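DNA polymerase III beta subunit (Streptococcus pyogenes, PDB 2AVT) probably forms, as a dimer, a ring around DNA that slides along the duplex and holds the replicative polymerase on its template. Local coordinates at residues P356-P361 and S367-I372; D174-A179 and M185-I190; L142-A147 and A340-T345. One frame throughout, in Å; residues are numbered along the deposited sequence.

Contact 1 (P356-P361 and S367-I372)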
loop_
_atom_site.group_PDB
_atom_site.type_symbol
_atom_site.label_atom_id
_atom_site.label_comp_id
_atom_site.label_asym_id
_atom_site.label_seq_id
_atom_site.Cartn_x
_atom_site.Cartn_y
_atom_site.Cartn_z
ATOM N N PRO A 356 12.268 -35.764 0.274
ATOM C CA PRO A 356 12.465 -34.371 0.675
ATOM C C PRO A 356 13.937 -33.982 0.612
ATOM O O PRO A 356 14.801 -34.742 1.053
ATOM C CB PRO A 356 11.926 -34.351 2.099
ATOM C CG PRO A 356 10.828 -35.367 2.043
ATOM C CD PRO A 356 11.465 -36.493 1.269
ATOM N N PHE A 357 14.222 -32.814 0.044
ATOM C CA PHE A 357 15.590 -32.321 -0.041
ATOM C C PHE A 357 15.770 -31.208 0.987
ATOM O O PHE A 357 14.877 -30.384 1.182
ATOM C CB PHE A 357 15.909 -31.827 -1.461
ATOM C CG PHE A 357 15.017 -30.720 -1.955
ATOM C CD1 PHE A 357 13.788 -31.005 -2.526
ATOM C CD2 PHE A 357 15.431 -29.398 -1.895
ATOM C CE1 PHE A 357 12.990 -29.993 -3.034
ATOM C CE2 PHE A 357 14.639 -28.383 -2.401
ATOM C CZ PHE A 357 13.419 -28.679 -2.971
ATOM N N THR A 358 16.923 -31.203 1.653
ATOM C CA THR A 358 17.204 -30.220 2.696
ATOM C C THR A 358 18.056 -29.044 2.257
ATOM O O THR A 358 18.857 -29.138 1.322
ATOM C CB THR A 358 17.923 -30.865 3.895
ATOM O OG1 THR A 358 19.210 -31.331 3.475
ATOM C CG2 THR A 358 17.113 -32.028 4.445
ATOM N N LEU A 359 17.888 -27.935 2.969
ATOM C CA LEU A 359 18.627 -26.719 2.689
ATOM C C LEU A 359 19.204 -26.211 4.012
ATOM O O LEU A 359 18.534 -26.236 5.042
ATOM C CB LEU A 359 17.695 -25.650 2.096
ATOM C CG LEU A 359 16.642 -26.023 1.040
ATOM C CD1 LEU A 359 17.302 -26.757 -0.100
ATOM C CD2 LEU A 359 15.557 -26.891 1.661
ATOM N N THR A 360 20.455 -25.769 3.984
ATOM C CA THR A 360 21.098 -25.238 5.181
ATOM C C THR A 360 21.978 -24.084 4.745
ATOM O O THR A 360 22.523 -24.089 3.640
ATOM C CB THR A 360 21.974 -26.308 5.915
ATOM O OG1 THR A 360 23.024 -26.759 5.049
ATOM C CG2 THR A 360 21.131 -27.496 6.333
ATOM N N PRO A 361 22.116 -23.069 5.605
ATOM C CA PRO A 361 22.941 -21.894 5.300
ATOM C C PRO A 361 24.360 -22.303 4.917
ATOM O O PRO A 361 24.892 -23.274 5.448
ATOM C CB PRO A 361 22.877 -21.086 6.594
ATOM C CG PRO A 361 22.678 -22.146 7.652
ATOM C CD PRO A 361 21.660 -23.051 7.004
ATOM N N SER A 367 22.358 -23.715 13.235
ATOM C CA SER A 367 21.893 -25.075 13.015
ATOM C C SER A 367 20.478 -24.851 12.483
ATOM O O SER A 367 19.486 -25.070 13.178
ATOM C CB SER A 367 21.842 -25.855 14.326
ATOM O OG SER A 367 21.224 -27.117 14.132
ATOM N N PHE A 368 20.407 -24.375 11.247
ATOM C CA PHE A 368 19.144 -24.070 10.593
ATOM C C PHE A 368 18.942 -25.012 9.413
ATOM O O PHE A 368 19.652 -24.941 8.417
ATOM C CB PHE A 368 19.172 -22.606 10.133
ATOM C CG PHE A 368 17.931 -22.152 9.418
ATOM C CD1 PHE A 368 16.683 -22.639 9.770
ATOM C CD2 PHE A 368 18.013 -21.184 8.426
ATOM C CE1 PHE A 368 15.535 -22.165 9.144
ATOM C CE2 PHE A 368 16.873 -20.707 7.796
ATOM C CZ PHE A 368 15.630 -21.199 8.157
ATOM N N ILE A 369 17.967 -25.898 9.544
ATOM C CA ILE A 369 17.662 -26.863 8.503
ATOM C C ILE A 369 16.231 -26.703 8.002
ATOM O O ILE A 369 15.300 -26.578 8.799
ATOM C CB ILE A 369 17.806 -28.297 9.029
ATOM C CG1 ILE A 369 19.267 -28.576 9.404
ATOM C CG2 ILE A 369 17.300 -29.278 7.979
ATOM C CD1 ILE A 369 19.471 -29.895 10.141
ATOM N N GLN A 370 16.065 -26.694 6.683
ATOM C CA GLN A 370 14.743 -26.595 6.074
ATOM C C GLN A 370 14.556 -27.818 5.184
ATOM O O GLN A 370 15.500 -28.277 4.540
ATOM C CB GLN A 370 14.609 -25.313 5.250
ATOM C CG GLN A 370 14.684 -24.035 6.082
ATOM C CD GLN A 370 14.510 -22.795 5.244
ATOM O OE1 GLN A 370 13.386 -22.407 4.912
ATOM N NE2 GLN A 370 15.618 -22.169 4.881
ATOM N N LEU A 371 13.329 -28.332 5.158
ATOM C CA LEU A 371 12.987 -29.527 4.391
ATOM C C LEU A 371 11.854 -29.214 3.400
ATOM O O LEU A 371 10.849 -28.619 3.778
ATOM C CB LEU A 371 12.548 -30.619 5.377
ATOM C CG LEU A 371 12.569 -32.116 5.046
ATOM C CD1 LEU A 371 14.003 -32.586 4.893
ATOM C CD2 LEU A 371 11.895 -32.901 6.173
ATOM N N ILE A 372 12.023 -29.611 2.141
ATOM C CA ILE A 372 11.011 -29.376 1.112
ATOM C C ILE A 372 10.657 -30.664 0.379
ATOM O O ILE A 372 11.528 -31.330 -0.186
ATOM C CB ILE A 372 11.495 -28.371 0.054
ATOM C CG1 ILE A 372 11.652 -26.982 0.670
ATOM C CG2 ILE A 372 10.506 -28.335 -1.112
ATOM C CD1 ILE A 372 12.224 -25.953 -0.298
HETATM O O HOH W 1 17.828 -23.688 6.015
#

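Contact 2 (D174-A179 and M185-I190)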
loop_
_atom_site.group_PDB
_atom_site.type_symbol
_atom_site.label_atom_id
_atom_site.label_comp_id
_atom_site.label_asym_id
_atom_site.label_seq_id
_atom_site.Cartn_x
_atom_site.Cartn_y
_atom_site.Cartn_z
ATOM N N ASP A 174 18.483 -28.094 25.483
ATOM C CA ASP A 174 18.335 -28.239 24.044
ATOM C C ASP A 174 17.048 -27.551 23.575
ATOM O O ASP A 174 15.944 -27.997 23.890
ATOM C CB ASP A 174 18.337 -29.726 23.667
ATOM C CG ASP A 174 19.681 -30.394 23.935
ATOM O OD1 ASP A 174 20.686 -29.981 23.316
ATOM O OD2 ASP A 174 19.734 -31.325 24.765
ATOM N N PHE A 175 17.214 -26.465 22.824
ATOM C CA PHE A 175 16.099 -25.662 22.313
ATOM C C PHE A 175 15.751 -25.994 20.859
ATOM O O PHE A 175 16.623 -25.969 19.987
ATOM C CB PHE A 175 16.478 -24.176 22.418
ATOM C CG PHE A 175 15.394 -23.218 21.986
ATOM C CD1 PHE A 175 15.190 -22.936 20.646
ATOM C CD2 PHE A 175 14.623 -22.561 22.925
ATOM C CE1 PHE A 175 14.238 -22.011 20.248
ATOM C CE2 PHE A 175 13.669 -21.633 22.533
ATOM C CZ PHE A 175 13.478 -21.358 21.194
ATOM N N LYS A 176 14.484 -26.303 20.590
ATOM C CA LYS A 176 14.074 -26.587 19.214
ATOM C C LYS A 176 12.839 -25.773 18.802
ATOM O O LYS A 176 11.856 -25.695 19.531
ATOM C CB LYS A 176 13.772 -28.081 19.015
ATOM C CG LYS A 176 13.367 -28.424 17.580
ATOM C CD LYS A 176 12.937 -29.879 17.401
ATOM C CE LYS A 176 11.663 -30.187 18.179
ATOM N NZ LYS A 176 11.235 -31.610 18.021
ATOM N N ALA A 177 12.915 -25.155 17.631
ATOM C CA ALA A 177 11.804 -24.385 17.092
ATOM C C ALA A 177 11.556 -24.967 15.711
ATOM O O ALA A 177 12.443 -24.925 14.856
ATOM C CB ALA A 177 12.169 -22.905 16.981
ATOM N N VAL A 178 10.367 -25.528 15.499
ATOM C CA VAL A 178 10.031 -26.109 14.202
ATOM C C VAL A 178 8.613 -25.766 13.752
ATOM O O VAL A 178 7.703 -25.623 14.567
ATOM C CB VAL A 178 10.165 -27.651 14.219
ATOM C CG1 VAL A 178 9.101 -28.251 15.111
ATOM C CG2 VAL A 178 10.039 -28.193 12.806
ATOM N N ALA A 179 8.442 -25.632 12.441
ATOM C CA ALA A 179 7.140 -25.326 11.852
ATOM C C ALA A 179 7.073 -26.026 10.503
ATOM O O ALA A 179 8.078 -26.134 9.805
ATOM C CB ALA A 179 6.967 -23.820 11.668
ATOM N N MET A 185 9.099 -27.729 5.677
ATOM C CA MET A 185 9.375 -27.605 7.099
ATOM C C MET A 185 10.633 -26.795 7.347
ATOM O O MET A 185 11.530 -26.781 6.514
ATOM C CB MET A 185 9.534 -29.015 7.673
ATOM C CG MET A 185 10.031 -29.077 9.097
ATOM S SD MET A 185 10.296 -30.805 9.579
ATOM C CE MET A 185 11.875 -31.074 8.878
ATOM N N SER A 186 10.682 -26.142 8.502
ATOM C CA SER A 186 11.821 -25.327 8.898
ATOM C C SER A 186 12.116 -25.593 10.369
ATOM O O SER A 186 11.202 -25.570 11.210
ATOM C CB SER A 186 11.507 -23.848 8.699
ATOM O OG SER A 186 12.671 -23.074 8.904
ATOM N N GLN A 187 13.389 -25.846 10.674
ATOM C CA GLN A 187 13.819 -26.143 12.043
ATOM C C GLN A 187 15.086 -25.411 12.503
ATOM O O GLN A 187 16.071 -25.303 11.770
ATOM C CB GLN A 187 14.051 -27.643 12.193
ATOM C CG GLN A 187 14.591 -28.057 13.552
ATOM C CD GLN A 187 15.201 -29.447 13.525
ATOM O OE1 GLN A 187 16.293 -29.656 12.981
ATOM N NE2 GLN A 187 14.494 -30.403 14.094
ATOM N N ARG A 188 15.050 -24.935 13.744
ATOM C CA ARG A 188 16.178 -24.229 14.333
ATOM C C ARG A 188 16.515 -24.876 15.675
ATOM O O ARG A 188 15.660 -24.981 16.553
ATOM C CB ARG A 188 15.835 -22.748 14.541
ATOM C CG ARG A 188 16.973 -21.893 15.110
ATOM C CD ARG A 188 18.140 -21.751 14.123
ATOM N NE ARG A 188 19.283 -21.046 14.711
ATOM C CZ ARG A 188 19.310 -19.744 14.984
ATOM N NH1 ARG A 188 18.258 -18.980 14.720
ATOM N NH2 ARG A 188 20.388 -19.206 15.540
ATOM N N LEU A 189 17.761 -25.315 15.824
ATOM C CA LEU A 189 18.205 -25.933 17.069
ATOM C C LEU A 189 19.230 -25.026 17.725
ATOM O O LEU A 189 20.095 -24.466 17.062
ATOM C CB LEU A 189 18.848 -27.295 16.810
ATOM C CG LEU A 189 18.043 -28.359 16.071
ATOM C CD1 LEU A 189 18.851 -29.654 16.076
ATOM C CD2 LEU A 189 16.693 -28.574 16.739
ATOM N N ILE A 190 19.120 -24.883 19.033
ATOM C CA ILE A 190 20.040 -24.050 19.781
ATOM C C ILE A 190 20.285 -24.731 21.111
ATOM O O ILE A 190 19.401 -25.411 21.631
ATOM C CB ILE A 190 19.433 -22.645 20.028
ATOM C CG1 ILE A 190 19.363 -21.871 18.712
ATOM C CG2 ILE A 190 20.254 -21.886 21.046
ATOM C CD1 ILE A 190 18.766 -20.483 18.847
#

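Contact 3 (L142-A147 and A340-T345)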
loop_
_atom_site.group_PDB
_atom_site.type_symbol
_atom_site.label_atom_id
_atom_site.label_comp_id
_atom_site.label_asym_id
_atom_site.label_seq_id
_atom_site.Cartn_x
_atom_site.Cartn_y
_atom_site.Cartn_z
ATOM N N LEU A 142 15.601 -14.214 19.277
ATOM C CA LEU A 142 14.210 -14.617 19.172
ATOM C C LEU A 142 13.653 -14.199 17.811
ATOM O O LEU A 142 12.978 -14.979 17.142
ATOM C CB LEU A 142 13.413 -13.979 20.311
ATOM C CG LEU A 142 12.155 -14.691 20.803
ATOM C CD1 LEU A 142 12.391 -16.194 20.905
ATOM C CD2 LEU A 142 11.771 -14.112 22.154
ATOM N N LYS A 143 13.965 -12.980 17.393
ATOM C CA LYS A 143 13.485 -12.479 16.110
ATOM C C LYS A 143 14.047 -13.280 14.947
ATOM O O LYS A 143 13.394 -13.422 13.911
ATOM C CB LYS A 143 13.862 -11.007 15.922
ATOM C CG LYS A 143 13.058 -10.028 16.755
ATOM C CD LYS A 143 13.247 -8.613 16.203
ATOM C CE LYS A 143 12.493 -7.583 17.020
ATOM N NZ LYS A 143 12.502 -6.240 16.354
ATOM N N SER A 144 15.269 -13.779 15.114
ATOM C CA SER A 144 15.923 -14.569 14.077
ATOM C C SER A 144 15.221 -15.905 13.908
ATOM O O SER A 144 15.019 -16.368 12.787
ATOM C CB SER A 144 17.387 -14.813 14.433
ATOM O OG SER A 144 17.987 -15.647 13.466
ATOM N N ILE A 145 14.863 -16.520 15.031
ATOM C CA ILE A 145 14.164 -17.806 15.047
ATOM C C ILE A 145 12.796 -17.667 14.368
ATOM O O ILE A 145 12.379 -18.525 13.584
ATOM C CB ILE A 145 13.947 -18.293 16.505
ATOM C CG1 ILE A 145 15.297 -18.647 17.145
ATOM C CG2 ILE A 145 12.995 -19.471 16.527
ATOM C CD1 ILE A 145 15.232 -18.898 18.654
ATOM N N ILE A 146 12.107 -16.571 14.675
ATOM C CA ILE A 146 10.795 -16.295 14.108
ATOM C C ILE A 146 10.818 -16.131 12.592
ATOM O O ILE A 146 10.048 -16.780 11.882
ATOM C CB ILE A 146 10.192 -15.025 14.737
ATOM C CG1 ILE A 146 9.948 -15.273 16.225
ATOM C CG2 ILE A 146 8.903 -14.631 13.999
ATOM C CD1 ILE A 146 9.525 -14.069 17.004
ATOM N N ALA A 147 11.699 -15.265 12.096
ATOM C CA ALA A 147 11.799 -15.031 10.663
ATOM C C ALA A 147 12.209 -16.299 9.908
ATOM O O ALA A 147 12.013 -16.392 8.694
ATOM C CB ALA A 147 12.798 -13.920 10.384
ATOM N N ALA A 340 14.508 -16.867 3.676
ATOM C CA ALA A 340 14.851 -17.052 5.085
ATOM C C ALA A 340 16.346 -17.272 5.365
ATOM O O ALA A 340 16.758 -17.319 6.520
ATOM C CB ALA A 340 14.059 -18.209 5.651
ATOM N N ILE A 341 17.153 -17.405 4.320
ATOM C CA ILE A 341 18.589 -17.624 4.494
ATOM C C ILE A 341 19.368 -16.325 4.325
ATOM O O ILE A 341 19.393 -15.745 3.246
ATOM C CB ILE A 341 19.107 -18.672 3.483
ATOM C CG1 ILE A 341 18.448 -20.027 3.761
ATOM C CG2 ILE A 341 20.615 -18.808 3.591
ATOM C CD1 ILE A 341 18.720 -21.077 2.677
ATOM N N LYS A 342 20.001 -15.865 5.399
ATOM C CA LYS A 342 20.765 -14.624 5.351
ATOM C C LYS A 342 22.149 -14.782 4.739
ATOM O O LYS A 342 22.715 -13.813 4.231
ATOM C CB LYS A 342 20.922 -14.031 6.756
ATOM C CG LYS A 342 19.636 -13.596 7.433
ATOM C CD LYS A 342 19.945 -13.057 8.831
ATOM C CE LYS A 342 18.695 -12.648 9.600
ATOM N NZ LYS A 342 19.046 -12.207 10.987
ATOM N N SER A 343 22.696 -15.993 4.784
ATOM C CA SER A 343 24.035 -16.237 4.246
ATOM C C SER A 343 24.136 -16.089 2.732
ATOM O O SER A 343 23.180 -16.351 1.997
ATOM C CB SER A 343 24.525 -17.628 4.642
ATOM O OG SER A 343 23.732 -18.630 4.041
ATOM N N GLU A 344 25.312 -15.676 2.272
ATOM C CA GLU A 344 25.546 -15.487 0.854
ATOM C C GLU A 344 25.322 -16.775 0.067
ATOM O O GLU A 344 24.906 -16.735 -1.086
ATOM C CB GLU A 344 26.971 -14.968 0.622
ATOM C CG GLU A 344 27.274 -14.624 -0.830
ATOM C CD GLU A 344 28.641 -13.981 -1.021
ATOM O OE1 GLU A 344 28.858 -12.869 -0.501
ATOM O OE2 GLU A 344 29.500 -14.590 -1.696
ATOM N N THR A 345 25.577 -17.922 0.689
ATOM C CA THR A 345 25.397 -19.192 -0.007
ATOM C C THR A 345 24.462 -20.139 0.730
ATOM O O THR A 345 24.218 -19.983 1.927
ATOM C CB THR A 345 26.749 -19.926 -0.210
ATOM O OG1 THR A 345 27.190 -20.470 1.040
ATOM C CG2 THR A 345 27.808 -18.969 -0.717
#

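Contact 1 (P356-P361 and S367-I372)
Strands 357-361 and 367-372 form a beta hairpin, the last two strands in the C-terminal domain of this DNA sliding ring, with Phe357 set against Ile372 and Leu359 against Gln370. Both are antiparallel hydrogen-bonded pairs, each closed by two backbone bonds; Phe357 N reaches Ile372 O at 3.1 Å and Leu359 N reaches Gln370 O at 2.9 Å. Thr358 and Leu371 make the non-hydrogen-bonded pair between them, on the other face of the sheet.

Ile372 has the most surface buried here. Its CB sits over one face of the Phe357 ring, 3.9 Å from the centroid, in a CH-pi contact displaced toward the rim, while its CG2 touches Phe357 CZ at 3.5 Å. Phe357 can lie across its neighbour in this way because chi1 of 59° puts CG between the backbone N and the carbonyl carbon, which folds the ring back over the strand pair. Phe329 and Phe350 also meet this ring, so an aromatic cluster extends the face. On the same side Leu359 CD2 packs on Ile372 CD1 at 4.0 Å; on the Leu371 face, Pro356 CB meets Leu371 CG at 3.8 Å.

Gln370 runs out extended and is held at both ends of its amide: Ser337 OG bonds its OE1, and its NE2 donates to a water at 2.9 Å. That water gives one hydrogen to Leu359 O at 2.8 Å and the other, over a longer bond, to Phe368 O, while its oxygen lies above one face of the Phe368 ring, toward the rim.

Contact 2 (D174-A179 and M185-I190)
Phe175 and Ile190 lose more surface than any other residues in this antiparallel beta hairpin of the central domain, strands 174-180 and 184-191. They form a hydrogen-bonded pair: Phe175 N gives a short bond to Ile190 O at 2.7 Å, and Ile190 N returns a bond to Phe175 O. Their side chains leave on one face with CB against CB at 4.1 Å. With chi1 of -177°, the Phe175 ring swings away from its own N, and it packs on Ile145 of helix 139-149 and on Ile167 and Leu169 of the adjoining strand. Leu141 of the same helix touches Ile190.

Ala177 with Arg188 and Ala179 with Ser186 repeat the hydrogen-bonded pattern, so six backbone bonds zip the hairpin; Arg188 N to Ala177 O measures 2.8 Å. The Ala177 methyl packs on Ile145 of the helix. Arg188 bends at chi2 (67°), carrying its guanidinium away from the partner strand; Ile190 CD1 lies over one of its faces, near the rim, and NH1 makes a salt bridge with Glu148. Ser186 OG bonds Glu148 O.

On the opposite face Lys176 runs alongside Leu189, its CG only 3.4 Å from Leu189 CD2, tighter than usual for carbons. The chain then turns at chi3 and takes NZ to a salt bridge with Asp253. Val178 CG2 meets Met185 CG at 3.8 Å.

The chemistry thus divides the work: regular backbone bonds fix the register, while the two charged side chains spend their ends beyond the hairpin, Arg188 tying the sheet to helix 139-149 and Lys176 tying it to Asp253.

Contact 3 (L142-A147 and A340-T345)
Ser343 OG is gripped by two bonds: it donates to Thr345 O at 2.6 Å and accepts from Gly362 N. The first bond meets the carbonyl at a C=O...O angle of 155°, with the hydroxyl tilted slightly from the carbonyl plane. Together with Ser343 O, which takes a hydrogen bond from Thr268 OG1, it pins the loop that leads from helix 331-339 into strand 345-350.

The near end of this loop faces helix 139-149 of the central domain. The contact is slight, burying 90 Å² in all. The methyl of Ala340 passes beside the late part of the helix, its CB 4.1 Å from Ala147 O. Lys342 reaches across fully extended, with every torsion from chi2 to chi4 near 180°, and brings NZ to 4.4 Å from Ser144 OG, too far to bond. Ser144 also touches Arg188 and Glu366, so Lys342 arrives in a polar neighbourhood at the surface. Behind it the helix is firmly seated: Ile145 packs on the sheet through Phe175, Ala177 and Ile190, and Lys143 NZ makes a salt bridge with Asp217.

Each side is therefore held by bonds within its own domain. Between these two segments no hydrogen bond or salt bridge crosses, so their approach is a light surface touch with little in it to fix Lys342 to the helix.

Contacts 1 and 2 are two hairpins of one antiparallel sheet, their centres 11 Å apart: strands 367-372 and 184-191 lie side by side in it, and Leu371 O to Met185 N and Ile369 O to Gln187 N are probable hydrogen bonds. The sheet thus runs unbroken from the central into the C-terminal domain. Contact 3 lies about 12 Å from the centre of each, where helix 139-149, seated on contact 2 through Ile145, faces the loop 340-345, which packs on Pro361, Phe368 and Gln370 of contact 1. In sequence, segment 142-147 comes first, then contact 2, then 340-345, then contact 1. Pairing of neighbouring strands joins the two domains here, and contact 3 adds a small surface touch.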